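Glycoside hydrolase family 43 (Halothermothrix orenii, PDB 4QQS) hydrolyses glycosidic bonds, with alpha-L-arabinofuranosidase activity, as a thermostable five-bladed beta-propeller enzyme that probably takes part in breaking down xylan. Local coordinates at residues Y30-F39 with T68-V76; D91-A101 with I113-F124. All coordinates share one frame; numbering follows the deposited sequence. Where two conformers were deposited one is given.

Contact 1 (Y30-F39 with T68-V76). With NA (sodium ion), chain D.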
loop_
_atom_site.group_PDB
_atom_site.type_symbol
_atom_site.label_atom_id
_atom_site.label_comp_id
_atom_site.label_asym_id
_atom_site.label_seq_id
_atom_site.Cartn_x
_atom_site.Cartn_y
_atom_site.Cartn_z
ATOM N N TYR A 30 -2.916 0.375 9.421
ATOM C CA TYR A 30 -1.526 0.046 9.696
ATOM C C TYR A 30 -0.695 0.913 8.768
ATOM O O TYR A 30 -1.073 1.107 7.620
ATOM C CB TYR A 30 -1.248 -1.436 9.412
ATOM C CG TYR A 30 -2.225 -2.396 10.053
ATOM C CD1 TYR A 30 -3.426 -2.704 9.437
ATOM C CD2 TYR A 30 -1.956 -2.987 11.278
ATOM C CE1 TYR A 30 -4.327 -3.572 10.004
ATOM C CE2 TYR A 30 -2.861 -3.869 11.856
ATOM C CZ TYR A 30 -4.049 -4.150 11.207
ATOM O OH TYR A 30 -4.981 -5.008 11.736
ATOM N N ALA A 31 0.437 1.428 9.226
ATOM C CA ALA A 31 1.226 2.336 8.407
ATOM C C ALA A 31 2.693 2.255 8.752
ATOM O O ALA A 31 3.067 1.861 9.861
ATOM C CB ALA A 31 0.739 3.781 8.578
ATOM N N THR A 32 3.529 2.649 7.799
ATOM C CA THR A 32 4.909 3.015 8.107
ATOM C C THR A 32 4.851 4.086 9.195
ATOM O O THR A 32 4.128 5.072 9.067
ATOM C CB THR A 32 5.614 3.549 6.860
ATOM O OG1 THR A 32 5.543 2.553 5.840
ATOM C CG2 THR A 32 7.053 3.896 7.148
ATOM N N SER A 33 5.576 3.864 10.285
ATOM C CA SER A 33 5.349 4.636 11.492
ATOM C C SER A 33 6.613 4.556 12.341
ATOM O O SER A 33 7.506 5.394 12.193
ATOM C CB SER A 33 4.072 4.122 12.184
ATOM O OG SER A 33 4.058 2.700 12.308
ATOM N N ALA A 34 6.729 3.513 13.155
ATOM C CA ALA A 34 7.901 3.296 14.003
ATOM C C ALA A 34 9.010 2.623 13.183
ATOM O O ALA A 34 9.280 1.413 13.325
ATOM C CB ALA A 34 7.520 2.452 15.193
ATOM N N ILE A 35 9.645 3.404 12.315
ATOM C CA ILE A 35 10.495 2.835 11.270
ATOM C C ILE A 35 11.674 2.033 11.806
ATOM O O ILE A 35 12.204 1.197 11.089
ATOM C CB ILE A 35 11.009 3.926 10.296
ATOM C CG1 ILE A 35 11.662 5.080 11.064
ATOM C CG2 ILE A 35 9.868 4.414 9.408
ATOM C CD1 ILE A 35 12.384 6.097 10.196
ATOM N N ASN A 36 12.081 2.272 13.043
ATOM C CA ASN A 36 13.201 1.523 13.600
ATOM C C ASN A 36 12.775 0.207 14.241
ATOM O O ASN A 36 13.626 -0.582 14.647
ATOM C CB ASN A 36 13.950 2.360 14.632
ATOM C CG ASN A 36 14.674 3.537 14.019
ATOM O OD1 ASN A 36 14.942 3.571 12.822
ATOM N ND2 ASN A 36 15.026 4.498 14.855
ATOM N N ARG A 37 11.470 -0.043 14.330
ATOM C CA ARG A 37 10.965 -1.062 15.242
ATOM C C ARG A 37 9.754 -1.895 14.778
ATOM O O ARG A 37 9.677 -3.091 15.061
ATOM C CB ARG A 37 10.656 -0.354 16.581
ATOM C CG ARG A 37 10.055 -1.214 17.662
ATOM C CD ARG A 37 9.900 -0.462 18.959
ATOM N NE ARG A 37 9.361 -1.355 19.963
ATOM C CZ ARG A 37 9.442 -1.159 21.268
ATOM N NH1 ARG A 37 10.065 -0.088 21.746
ATOM N NH2 ARG A 37 8.909 -2.044 22.096
ATOM N N GLY A 38 8.774 -1.287 14.122
ATOM C CA GLY A 38 7.551 -2.006 13.833
ATOM C C GLY A 38 6.463 -1.080 13.334
ATOM O O GLY A 38 6.739 -0.029 12.760
ATOM N N PHE A 39 5.216 -1.484 13.543
ATOM C CA PHE A 39 4.080 -0.805 12.940
ATOM C C PHE A 39 2.981 -0.545 13.931
ATOM O O PHE A 39 2.482 -1.468 14.579
ATOM C CB PHE A 39 3.532 -1.617 11.756
ATOM C CG PHE A 39 4.597 -1.972 10.769
ATOM C CD1 PHE A 39 5.097 -1.007 9.912
ATOM C CD2 PHE A 39 5.136 -3.244 10.734
ATOM C CE1 PHE A 39 6.122 -1.305 9.046
ATOM C CE2 PHE A 39 6.172 -3.555 9.873
ATOM C CZ PHE A 39 6.663 -2.584 9.025
ATOM N N THR A 68 16.359 -4.950 11.212
ATOM C CA THR A 68 17.242 -4.053 11.954
ATOM C C THR A 68 16.784 -2.598 11.959
ATOM O O THR A 68 17.097 -1.859 12.893
ATOM C CB THR A 68 18.691 -4.096 11.429
ATOM O OG1 THR A 68 18.742 -3.594 10.090
ATOM C CG2 THR A 68 19.236 -5.509 11.464
ATOM N N GLU A 69 16.057 -2.206 10.922
ATOM C CA GLU A 69 15.655 -0.830 10.689
ATOM C C GLU A 69 14.820 -0.836 9.419
ATOM O O GLU A 69 14.655 -1.880 8.784
ATOM C CB GLU A 69 16.879 0.081 10.519
ATOM C CG GLU A 69 17.763 -0.306 9.341
ATOM C CD GLU A 69 18.942 0.626 9.123
ATOM O OE1 GLU A 69 18.922 1.766 9.635
ATOM O OE2 GLU A 69 19.885 0.217 8.417
ATOM N N ASP A 70 14.306 0.332 9.053
ATOM C CA ASP A 70 13.582 0.500 7.792
ATOM C C ASP A 70 12.361 -0.429 7.696
ATOM O O ASP A 70 12.121 -1.082 6.678
ATOM C CB ASP A 70 14.518 0.313 6.591
ATOM C CG ASP A 70 15.603 1.388 6.516
ATOM O OD1 ASP A 70 15.298 2.576 6.785
ATOM O OD2 ASP A 70 16.758 1.049 6.177
ATOM N N PHE A 71 11.570 -0.435 8.764
ATOM C CA PHE A 71 10.303 -1.162 8.807
ATOM C C PHE A 71 9.257 -0.368 8.034
ATOM O O PHE A 71 8.840 0.703 8.489
ATOM C CB PHE A 71 9.862 -1.384 10.266
ATOM C CG PHE A 71 10.654 -2.446 10.974
ATOM C CD1 PHE A 71 11.886 -2.156 11.555
ATOM C CD2 PHE A 71 10.188 -3.750 11.055
ATOM C CE1 PHE A 71 12.610 -3.144 12.182
ATOM C CE2 PHE A 71 10.923 -4.730 11.686
ATOM C CZ PHE A 71 12.127 -4.419 12.242
ATOM N N TRP A 72 8.861 -0.878 6.863
ATOM C CA TRP A 72 7.985 -0.147 5.955
ATOM C C TRP A 72 6.773 -0.946 5.508
ATOM O O TRP A 72 6.836 -2.164 5.303
ATOM C CB TRP A 72 8.720 0.277 4.666
ATOM C CG TRP A 72 9.934 1.115 4.838
ATOM C CD1 TRP A 72 10.290 1.865 5.922
ATOM C CD2 TRP A 72 10.985 1.261 3.880
ATOM N NE1 TRP A 72 11.511 2.469 5.693
ATOM C CE2 TRP A 72 11.962 2.102 4.448
ATOM C CE3 TRP A 72 11.195 0.759 2.598
ATOM C CZ2 TRP A 72 13.131 2.452 3.771
ATOM C CZ3 TRP A 72 12.361 1.102 1.934
ATOM C CH2 TRP A 72 13.314 1.934 2.522
ATOM N N ALA A 73 5.698 -0.193 5.289
ATOM C CA ALA A 73 4.543 -0.551 4.451
ATOM C C ALA A 73 3.900 -1.892 4.798
ATOM O O ALA A 73 3.899 -2.829 3.994
ATOM C CB ALA A 73 4.906 -0.455 2.969
ATOM N N PRO A 74 3.300 -1.960 5.991
ATOM C CA PRO A 74 2.610 -3.167 6.429
ATOM C C PRO A 74 1.256 -3.306 5.749
ATOM O O PRO A 74 0.577 -2.301 5.521
ATOM C CB PRO A 74 2.418 -2.915 7.922
ATOM C CG PRO A 74 2.217 -1.442 8.006
ATOM C CD PRO A 74 3.167 -0.865 6.963
ATOM N N GLU A 75 0.852 -4.533 5.463
ATOM C CA GLU A 75 -0.495 -4.791 4.963
ATOM C C GLU A 75 -1.022 -6.022 5.660
ATOM O O GLU A 75 -0.269 -6.958 5.917
ATOM C CB GLU A 75 -0.502 -5.023 3.470
ATOM C CG GLU A 75 -0.041 -3.856 2.656
ATOM C CD GLU A 75 -0.580 -3.930 1.214
ATOM O OE1 GLU A 75 -1.366 -4.840 0.892
ATOM O OE2 GLU A 75 -0.217 -3.084 0.386
ATOM N N VAL A 76 -2.317 -6.011 5.961
ATOM C CA VAL A 76 -2.949 -7.068 6.729
ATOM C C VAL A 76 -4.203 -7.593 6.032
ATOM O O VAL A 76 -5.088 -6.816 5.685
ATOM C CB VAL A 76 -3.311 -6.555 8.135
ATOM C CG1 VAL A 76 -3.992 -7.635 8.950
ATOM C CG2 VAL A 76 -2.063 -6.059 8.858
HETATM NA NA NA D . 0.833 -1.303 0.106
HETATM O O HOH W 1 7.252 1.588 10.574
HETATM O O HOH W 2 15.778 -1.713 15.573
HETATM O O HOH W 3 14.710 2.979 10.132
HETATM O O HOH W 4 18.053 3.107 12.104
HETATM O O HOH W 5 2.570 -2.346 1.078
HETATM O O HOH W 6 -0.311 0.328 -1.567
HETATM O O HOH W 7 -0.247 -0.550 1.817
HETATM O O HOH W 8 1.965 -2.281 -1.737
#
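Thr32 OG1 takes the backbone N-H of Ala73 at 2.8 Å and is also hydrogen-bonded to Asp17, the predicted proton acceptor. With OG1 anti to its own carbonyl carbon (chi1 -57°), the hydroxyl faces Ala73 while CG2 lies alongside the Trp72 indole. Further along, Phe71 N binds Ile35 O in the carbonyl plane, on a lone pair, at 2.9 Å. Water 1 joins Ser33 N, Gly38 O and Phe71 O. Strands 26-32 and 72-79 belong to two successive four-stranded antiparallel sheets, consistent with neighbouring blades of the five-bladed propeller; the short segments 30-32 and 72-76 run nearly antiparallel, at 166°. Apolar side chains fill the space between these sheets. Val76 CG2 sits over the centre of the Tyr30 ring, 3.5 Å from its centroid and only 8° off the normal. Pro74 CB lies over one face of Phe39, offset toward the rim, while Phe39 CZ meets Phe71 CB at 3.6 Å and the two side chains cross at about a right angle. On the other side of the strand from Pro74 and Val76, Glu75 OE2 binds the sodium ion at 2.1 Å, a site that His256 and four waters complete.

Contact 2 (D91-A101 with I113-F124); sequences DNDGHLKIALA and IKAPLFDRGLSF
Ile98, Leu100 and Lys97 bury the most surface here, and each meets the 113-124 loop differently. In the conformer given, one of two modelled, Ile98 has CG1 anti to its carbonyl carbon (chi1 -71°), which carries CD1 to 3.8 Å from Phe124 CB and close to the CE1 and CZ corner of Phe118; its other branch, CG2, meets Leu117 CD2. The second conformer makes these side-chain contacts less certain. Its backbone is held as well: Leu117 N donates to Ile98 O at 2.7 Å, and water 10 links Ile98 N to Phe118 O.

Leu100 anchors a classic beta bulge, since its carbonyl oxygen accepts from both Ile113 N, at 2.8 Å in the carbonyl plane, and Lys114 N, while Leu100 N returns a bond to Lys114 O. Leu100 CD2 packs against Ile113 CD1 at 3.7 Å.

The extended Lys97 chain runs past Pro116 CB and brings NZ among three carboxylates: Asp119 OD2 at 2.7 Å, approached from above the carboxylate plane, Asp93 OD2 at 2.8 Å and Asp91 OD2 at 2.9 Å. A methionine in its place would probably leave Asp93 and Asp119, whose OD2 atoms are 4.3 Å apart, without the charge that offsets their repulsion. Asp93 and Asp119 each also form an Asx turn, to His95 N and Gly121 N respectively, tying the salt-bridge network to both backbones. Beyond it, Gly121 lies over one face of the His95 ring, whose ND1 bonds to Glu147.

Strand 96-103 pairs on its other edge with strand 82-90, through Lys97 with Ala89 and Ala99 with Tyr87, while Ile98, Leu117 and Phe124 pack onto strand 137-143 of the next sheet.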
loop_
_atom_site.group_PDB
_atom_site.type_symbol
_atom_site.label_atom_id
_atom_site.label_comp_id
_atom_site.label_asym_id
_atom_site.label_seq_id
_atom_site.Cartn_x
_atom_site.Cartn_y
_atom_site.Cartn_z
ATOM N N ASP A 91 17.518 -6.465 6.602
ATOM C CA ASP A 91 18.100 -7.603 7.302
ATOM C C ASP A 91 19.551 -7.277 7.661
ATOM O O ASP A 91 20.095 -6.238 7.266
ATOM C CB ASP A 91 18.019 -8.857 6.428
ATOM C CG ASP A 91 17.902 -10.145 7.234
ATOM O OD1 ASP A 91 18.169 -10.143 8.457
ATOM O OD2 ASP A 91 17.526 -11.173 6.627
ATOM N N ASN A 92 20.185 -8.172 8.410
ATOM C CA ASN A 92 21.564 -7.971 8.842
ATOM C C ASN A 92 22.543 -7.832 7.683
ATOM O O ASN A 92 23.572 -7.167 7.810
ATOM C CB ASN A 92 21.995 -9.113 9.757
ATOM C CG ASN A 92 21.290 -9.070 11.089
ATOM O OD1 ASN A 92 21.356 -8.071 11.806
ATOM N ND2 ASN A 92 20.582 -10.138 11.415
ATOM N N ASP A 93 22.208 -8.446 6.553
ATOM C CA ASP A 93 23.056 -8.394 5.372
ATOM C C ASP A 93 22.884 -7.117 4.560
ATOM O O ASP A 93 23.524 -6.950 3.525
ATOM C CB ASP A 93 22.851 -9.627 4.490
ATOM C CG ASP A 93 21.429 -9.763 3.945
ATOM O OD1 ASP A 93 20.595 -8.836 4.078
ATOM O OD2 ASP A 93 21.156 -10.836 3.359
ATOM N N GLY A 94 22.023 -6.220 5.030
ATOM C CA GLY A 94 21.823 -4.936 4.386
ATOM C C GLY A 94 20.743 -4.882 3.318
ATOM O O GLY A 94 20.457 -3.811 2.802
ATOM N N HIS A 95 20.161 -6.022 2.964
ATOM C CA HIS A 95 19.094 -6.042 1.966
ATOM C C HIS A 95 17.726 -5.867 2.616
ATOM O O HIS A 95 17.480 -6.403 3.695
ATOM C CB HIS A 95 19.096 -7.372 1.193
ATOM C CG HIS A 95 20.378 -7.661 0.485
ATOM N ND1 HIS A 95 20.852 -6.883 -0.548
ATOM C CD2 HIS A 95 21.277 -8.660 0.649
ATOM C CE1 HIS A 95 21.994 -7.388 -0.985
ATOM N NE2 HIS A 95 22.274 -8.466 -0.273
ATOM N N LEU A 96 16.852 -5.107 1.968
ATOM C CA LEU A 96 15.449 -5.023 2.373
ATOM C C LEU A 96 14.738 -6.294 1.943
ATOM O O LEU A 96 14.883 -6.712 0.794
ATOM C CB LEU A 96 14.762 -3.829 1.717
ATOM C CG LEU A 96 15.400 -2.477 2.046
ATOM C CD1 LEU A 96 14.798 -1.393 1.187
ATOM C CD2 LEU A 96 15.258 -2.150 3.520
ATOM N N LYS A 97 13.970 -6.910 2.835
ATOM C CA LYS A 97 13.269 -8.151 2.520
ATOM C C LYS A 97 11.862 -8.104 3.071
ATOM O O LYS A 97 11.579 -7.451 4.079
ATOM C CB LYS A 97 14.018 -9.359 3.093
ATOM C CG LYS A 97 15.493 -9.412 2.705
ATOM C CD LYS A 97 16.241 -10.574 3.348
ATOM C CE LYS A 97 17.732 -10.418 3.135
ATOM N NZ LYS A 97 18.510 -11.439 3.888
ATOM N N ILE A 98 10.983 -8.818 2.378
ATOM C CA ILE A 98 9.611 -8.997 2.812
ATOM C C ILE A 98 9.547 -10.108 3.859
ATOM O O ILE A 98 10.288 -11.097 3.770
ATOM C CB ILE A 98 8.748 -9.275 1.579
ATOM C CG1 ILE A 98 8.640 -7.977 0.772
ATOM C CG2 ILE A 98 7.367 -9.824 1.937
ATOM C CD1 ILE A 98 8.288 -8.196 -0.681
ATOM N N ALA A 99 8.681 -9.911 4.852
ATOM C CA ALA A 99 8.409 -10.870 5.907
ATOM C C ALA A 99 6.903 -11.068 6.037
ATOM O O ALA A 99 6.107 -10.200 5.663
ATOM C CB ALA A 99 8.976 -10.374 7.226
ATOM N N LEU A 100 6.538 -12.216 6.601
ATOM C CA LEU A 100 5.162 -12.607 6.855
ATOM C C LEU A 100 4.970 -12.932 8.334
ATOM O O LEU A 100 5.741 -13.709 8.906
ATOM C CB LEU A 100 4.821 -13.842 6.025
ATOM C CG LEU A 100 3.375 -14.342 6.086
ATOM C CD1 LEU A 100 2.437 -13.355 5.417
ATOM C CD2 LEU A 100 3.242 -15.720 5.450
ATOM N N ALA A 101 3.928 -12.355 8.926
ATOM C CA ALA A 101 3.577 -12.541 10.331
ATOM C C ALA A 101 2.077 -12.812 10.430
ATOM O O ALA A 101 1.330 -12.562 9.481
ATOM C CB ALA A 101 3.939 -11.309 11.133
ATOM N N ILE A 113 6.005 -15.526 11.047
ATOM C CA ILE A 113 5.913 -16.914 10.640
ATOM C C ILE A 113 6.925 -17.289 9.555
ATOM O O ILE A 113 7.388 -18.421 9.550
ATOM C CB ILE A 113 4.469 -17.364 10.326
ATOM C CG1 ILE A 113 3.894 -16.626 9.126
ATOM C CG2 ILE A 113 3.598 -17.211 11.596
ATOM C CD1 ILE A 113 2.481 -17.063 8.769
ATOM N N LYS A 114 7.308 -16.354 8.689
ATOM C CA LYS A 114 8.431 -16.568 7.776
ATOM C C LYS A 114 9.064 -15.206 7.512
ATOM O O LYS A 114 8.534 -14.385 6.775
ATOM C CB LYS A 114 8.002 -17.282 6.491
ATOM C CG LYS A 114 9.164 -17.879 5.723
ATOM C CD LYS A 114 8.710 -18.780 4.601
ATOM C CE LYS A 114 9.864 -19.288 3.758
ATOM N NZ LYS A 114 9.372 -20.334 2.830
ATOM N N ALA A 115 10.201 -14.988 8.157
ATOM C CA ALA A 115 10.890 -13.711 8.123
ATOM C C ALA A 115 12.375 -13.974 7.903
ATOM O O ALA A 115 13.051 -14.413 8.818
ATOM C CB ALA A 115 10.657 -12.957 9.425
ATOM N N PRO A 116 12.888 -13.727 6.686
ATOM C CA PRO A 116 12.189 -13.194 5.512
ATOM C C PRO A 116 11.305 -14.238 4.831
ATOM O O PRO A 116 11.531 -15.458 4.940
ATOM C CB PRO A 116 13.331 -12.794 4.586
ATOM C CG PRO A 116 14.408 -13.767 4.894
ATOM C CD PRO A 116 14.301 -14.023 6.385
ATOM N N LEU A 117 10.319 -13.754 4.092
ATOM C CA LEU A 117 9.419 -14.625 3.349
ATOM C C LEU A 117 10.155 -15.265 2.165
ATOM O O LEU A 117 9.937 -16.444 1.854
ATOM C CB LEU A 117 8.221 -13.810 2.870
ATOM C CG LEU A 117 7.205 -14.550 2.006
ATOM C CD1 LEU A 117 6.587 -15.745 2.732
ATOM C CD2 LEU A 117 6.123 -13.585 1.561
ATOM N N PHE A 118 11.005 -14.483 1.508
ATOM C CA PHE A 118 11.885 -14.975 0.458
ATOM C C PHE A 118 13.130 -14.104 0.460
ATOM O O PHE A 118 13.127 -13.012 1.039
ATOM C CB PHE A 118 11.203 -14.998 -0.927
ATOM C CG PHE A 118 10.804 -13.640 -1.470
ATOM C CD1 PHE A 118 9.581 -13.080 -1.132
ATOM C CD2 PHE A 118 11.625 -12.937 -2.358
ATOM C CE1 PHE A 118 9.188 -11.844 -1.652
ATOM C CE2 PHE A 118 11.231 -11.716 -2.884
ATOM C CZ PHE A 118 10.013 -11.173 -2.518
ATOM N N ASP A 119 14.198 -14.591 -0.164
ATOM C CA ASP A 119 15.479 -13.901 -0.106
ATOM C C ASP A 119 16.248 -14.210 -1.374
ATOM O O ASP A 119 16.556 -15.372 -1.640
ATOM C CB ASP A 119 16.246 -14.367 1.137
ATOM C CG ASP A 119 17.481 -13.544 1.428
ATOM O OD1 ASP A 119 17.860 -12.678 0.605
ATOM O OD2 ASP A 119 18.064 -13.763 2.517
ATOM N N ARG A 120 16.531 -13.173 -2.157
ATOM C CA ARG A 120 17.232 -13.314 -3.432
ATOM C C ARG A 120 18.458 -12.400 -3.495
ATOM O O ARG A 120 18.938 -12.072 -4.584
ATOM C CB ARG A 120 16.278 -13.031 -4.594
ATOM C CG ARG A 120 15.081 -13.939 -4.603
ATOM C CD ARG A 120 14.006 -13.460 -5.552
ATOM N NE ARG A 120 12.810 -14.270 -5.381
ATOM C CZ ARG A 120 11.602 -13.907 -5.805
ATOM N NH1 ARG A 120 11.434 -12.772 -6.474
ATOM N NH2 ARG A 120 10.558 -14.678 -5.558
ATOM N N GLY A 121 18.962 -11.979 -2.337
ATOM C CA GLY A 121 20.152 -11.153 -2.306
ATOM C C GLY A 121 19.953 -9.750 -2.846
ATOM O O GLY A 121 20.908 -9.096 -3.241
ATOM N N LEU A 122 18.706 -9.291 -2.855
ATOM C CA LEU A 122 18.355 -7.960 -3.345
ATOM C C LEU A 122 17.299 -7.358 -2.422
ATOM O O LEU A 122 16.905 -7.973 -1.429
ATOM C CB LEU A 122 17.855 -8.038 -4.793
ATOM C CG LEU A 122 18.899 -8.459 -5.825
ATOM C CD1 LEU A 122 18.237 -8.737 -7.160
ATOM C CD2 LEU A 122 19.965 -7.381 -5.957
ATOM N N SER A 123 16.861 -6.144 -2.735
ATOM C CA SER A 123 15.895 -5.442 -1.907
ATOM C C SER A 123 14.485 -5.501 -2.481
ATOM O O SER A 123 14.254 -5.182 -3.655
ATOM C CB SER A 123 16.325 -3.992 -1.709
ATOM O OG SER A 123 17.397 -3.913 -0.771
ATOM N N PHE A 124 13.542 -5.893 -1.623
ATOM C CA PHE A 124 12.136 -6.027 -1.973
ATOM C C PHE A 124 11.298 -5.365 -0.899
ATOM O O PHE A 124 11.581 -5.518 0.292
ATOM C CB PHE A 124 11.742 -7.509 -2.097
ATOM C CG PHE A 124 12.541 -8.240 -3.116
ATOM C CD1 PHE A 124 12.147 -8.241 -4.437
ATOM C CD2 PHE A 124 13.706 -8.904 -2.773
ATOM C CE1 PHE A 124 12.900 -8.896 -5.396
ATOM C CE2 PHE A 124 14.458 -9.563 -3.728
ATOM C CZ PHE A 124 14.056 -9.566 -5.033
HETATM O O HOH W 9 20.571 -12.156 0.829
HETATM O O HOH W 10 12.156 -10.488 0.228
#

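From the N terminus, the chain passes through 30-39 in the first four-stranded sheet, finishes that sheet with strand 51-58, and returns at 68-76, where contact 1 closes the intervening loop as the second sheet begins. Strand 82-90 then leads to 91-101, and after strand 111-112 the 113-124 loop folds back to close contact 2 on its way into strand 124-131. The closures follow in series, neither nested nor crossed. Contact 1 joins the first sheet to the second; contact 2 joins the second to the third. Their centres are 14 Å apart, and they touch directly, with Trp72 CZ3 3.6 Å from Leu96 CD1 and Thr68 CG2 3.3 Å from Asn92 OD1.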